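Local coordinates for protein oxaloacetate acetylhydrolase (PDB 3M0K) that belongs to the phosphoenolpyruvate phosphomutase family of TIM-barrel proteins and binds an oxalate ion beside a manganese ion, at residues 27-32 with 46-51. Residues are numbered along the deposited sequence; the frame is centred on the assembly and turned at random.
Sequences IVCPGV and FKSLYM. With OXL (oxalate ion), chain B.
Strands 27-32 and 49-51 pair in parallel, their axes 38° apart, as Y50 N donates to P30 O (3.0 Å) and Y50 O accepts a nearly straight bond from V32 N (2.7 Å). With helix 35-43 between them they form a beta-alpha-beta unit of the TIM-type barrel. Before these bonds the loop 46-48 swings away from strand 27-32, and a water bridges V28 O to K47 N. There P30 lies over one face of the F46 ring in a CH-pi contact, its CG 3.9 Å from the ring centroid and displaced toward the rim; L262 and R266 of a second subunit pack on P30 and F46, respectively. Inside the barrel, C29 SG meets S48 OG at 3.3 Å, and that hydroxyl is hydrogen-bonded to P90 O. On the helix side V32 CG2 comes to 4.2 Å from L49 CD2, a loose apolar approach, while A38 and A41 of helix 35-43 pack on V32. Y50 sets its CB against C29 CB, and with CG anti to the backbone N (chi1 168°) its ring extends past G31, CA near the ring edge, toward the ligand. The phenol is hydrogen-bonded to H121, and Y50 OH lies 3.1 Å from C2 of the oxalate.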
loop_
_atom_site.group_PDB
_atom_site.type_symbol
_atom_site.label_atom_id
_atom_site.label_comp_id
_atom_site.label_asym_id
_atom_site.label_seq_id
_atom_site.Cartn_x
_atom_site.Cartn_y
_atom_site.Cartn_z
ATOM N N ILE A 27 6.612 31.255 8.982
ATOM C CA ILE A 27 7.105 29.954 8.547
ATOM C C ILE A 27 6.598 29.673 7.140
ATOM O O ILE A 27 5.403 29.453 6.930
ATOM C CB ILE A 27 6.654 28.839 9.511
ATOM C CG1 ILE A 27 7.077 29.180 10.943
ATOM C CG2 ILE A 27 7.238 27.501 9.091
ATOM C CD1 ILE A 27 6.279 28.441 12.012
ATOM N N VAL A 28 7.510 29.717 6.177
ATOM C CA VAL A 28 7.152 29.567 4.770
ATOM C C VAL A 28 7.269 28.122 4.326
ATOM O O VAL A 28 8.351 27.535 4.389
ATOM C CB VAL A 28 8.055 30.455 3.894
ATOM C CG1 VAL A 28 7.866 30.152 2.395
ATOM C CG2 VAL A 28 7.792 31.916 4.215
ATOM N N CYS A 29 6.145 27.557 3.889
ATOM C CA CYS A 29 6.062 26.142 3.549
ATOM C C CYS A 29 5.649 25.945 2.109
ATOM O O CYS A 29 4.482 26.085 1.781
ATOM C CB CYS A 29 5.028 25.433 4.436
ATOM S SG CYS A 29 5.288 25.636 6.207
ATOM N N PRO A 30 6.611 25.600 1.240
ATOM C CA PRO A 30 6.251 25.295 -0.143
ATOM C C PRO A 30 5.407 24.029 -0.183
ATOM O O PRO A 30 5.685 23.068 0.535
ATOM C CB PRO A 30 7.611 25.053 -0.806
ATOM C CG PRO A 30 8.500 24.650 0.330
ATOM C CD PRO A 30 8.066 25.561 1.443
ATOM N N GLY A 31 4.382 24.033 -1.019
ATOM C CA GLY A 31 3.528 22.877 -1.156
ATOM C C GLY A 31 4.183 21.849 -2.056
ATOM O O GLY A 31 4.443 22.113 -3.237
ATOM N N VAL A 32 4.440 20.679 -1.484
ATOM C CA VAL A 32 5.070 19.569 -2.195
ATOM C C VAL A 32 4.115 18.384 -2.259
ATOM O O VAL A 32 3.168 18.298 -1.472
ATOM C CB VAL A 32 6.390 19.163 -1.525
ATOM C CG1 VAL A 32 7.319 20.367 -1.481
ATOM C CG2 VAL A 32 6.145 18.611 -0.099
ATOM N N PHE A 46 14.357 25.168 2.548
ATOM C CA PHE A 46 13.128 25.580 3.221
ATOM C C PHE A 46 13.076 24.963 4.612
ATOM O O PHE A 46 13.501 23.823 4.813
ATOM C CB PHE A 46 11.879 25.247 2.402
ATOM C CG PHE A 46 11.694 26.143 1.217
ATOM C CD1 PHE A 46 10.943 27.294 1.314
ATOM C CD2 PHE A 46 12.312 25.853 0.016
ATOM C CE1 PHE A 46 10.784 28.132 0.225
ATOM C CE2 PHE A 46 12.159 26.686 -1.080
ATOM C CZ PHE A 46 11.410 27.831 -0.974
ATOM N N LYS A 47 12.561 25.730 5.568
ATOM C CA LYS A 47 12.595 25.347 6.973
ATOM C C LYS A 47 11.406 24.476 7.353
ATOM O O LYS A 47 11.378 23.879 8.422
ATOM C CB LYS A 47 12.632 26.594 7.855
ATOM C CG LYS A 47 13.919 27.390 7.721
ATOM C CD LYS A 47 13.970 28.521 8.728
ATOM C CE LYS A 47 14.094 27.992 10.152
ATOM N NZ LYS A 47 14.342 29.094 11.125
ATOM N N SER A 48 10.424 24.415 6.462
ATOM C CA SER A 48 9.250 23.594 6.681
ATOM C C SER A 48 8.606 23.359 5.335
ATOM O O SER A 48 8.697 24.205 4.442
ATOM C CB SER A 48 8.257 24.284 7.612
ATOM O OG SER A 48 7.146 23.426 7.870
ATOM N N LEU A 49 7.973 22.202 5.193
ATOM C CA LEU A 49 7.323 21.809 3.947
ATOM C C LEU A 49 5.840 21.608 4.196
ATOM O O LEU A 49 5.419 21.356 5.323
ATOM C CB LEU A 49 7.921 20.502 3.416
ATOM C CG LEU A 49 9.179 20.580 2.531
ATOM C CD1 LEU A 49 10.303 21.289 3.230
ATOM C CD2 LEU A 49 9.608 19.176 2.146
ATOM N N TYR A 50 5.053 21.716 3.135
ATOM C CA TYR A 50 3.637 21.449 3.214
ATOM C C TYR A 50 3.254 20.377 2.203
ATOM O O TYR A 50 3.600 20.474 1.031
ATOM C CB TYR A 50 2.846 22.727 2.945
ATOM C CG TYR A 50 1.377 22.448 2.737
ATOM C CD1 TYR A 50 0.603 21.911 3.757
ATOM C CD2 TYR A 50 0.764 22.704 1.519
ATOM C CE1 TYR A 50 -0.737 21.639 3.574
ATOM C CE2 TYR A 50 -0.581 22.433 1.334
ATOM C CZ TYR A 50 -1.323 21.902 2.363
ATOM O OH TYR A 50 -2.649 21.651 2.166
ATOM N N MET A 51 2.551 19.344 2.650
ATOM C CA MET A 51 2.083 18.341 1.699
ATOM C C MET A 51 0.652 18.632 1.317
ATOM O O MET A 51 -0.246 18.506 2.143
ATOM C CB MET A 51 2.173 16.921 2.264
ATOM C CG MET A 51 1.836 15.857 1.213
ATOM S SD MET A 51 1.678 14.197 1.900
ATOM C CE MET A 51 -0.074 14.221 2.302
HETATM C C1 OXL B . -4.365 21.448 -0.747
HETATM C C2 OXL B . -4.939 22.403 0.294
HETATM O O1 OXL B . -4.831 20.371 -0.887
HETATM O O2 OXL B . -5.857 22.064 0.953
HETATM O O3 OXL B . -3.298 21.862 -1.542
HETATM O O4 OXL B . -4.381 23.675 0.463
HETATM O O HOH W 1 10.917 28.138 4.898
#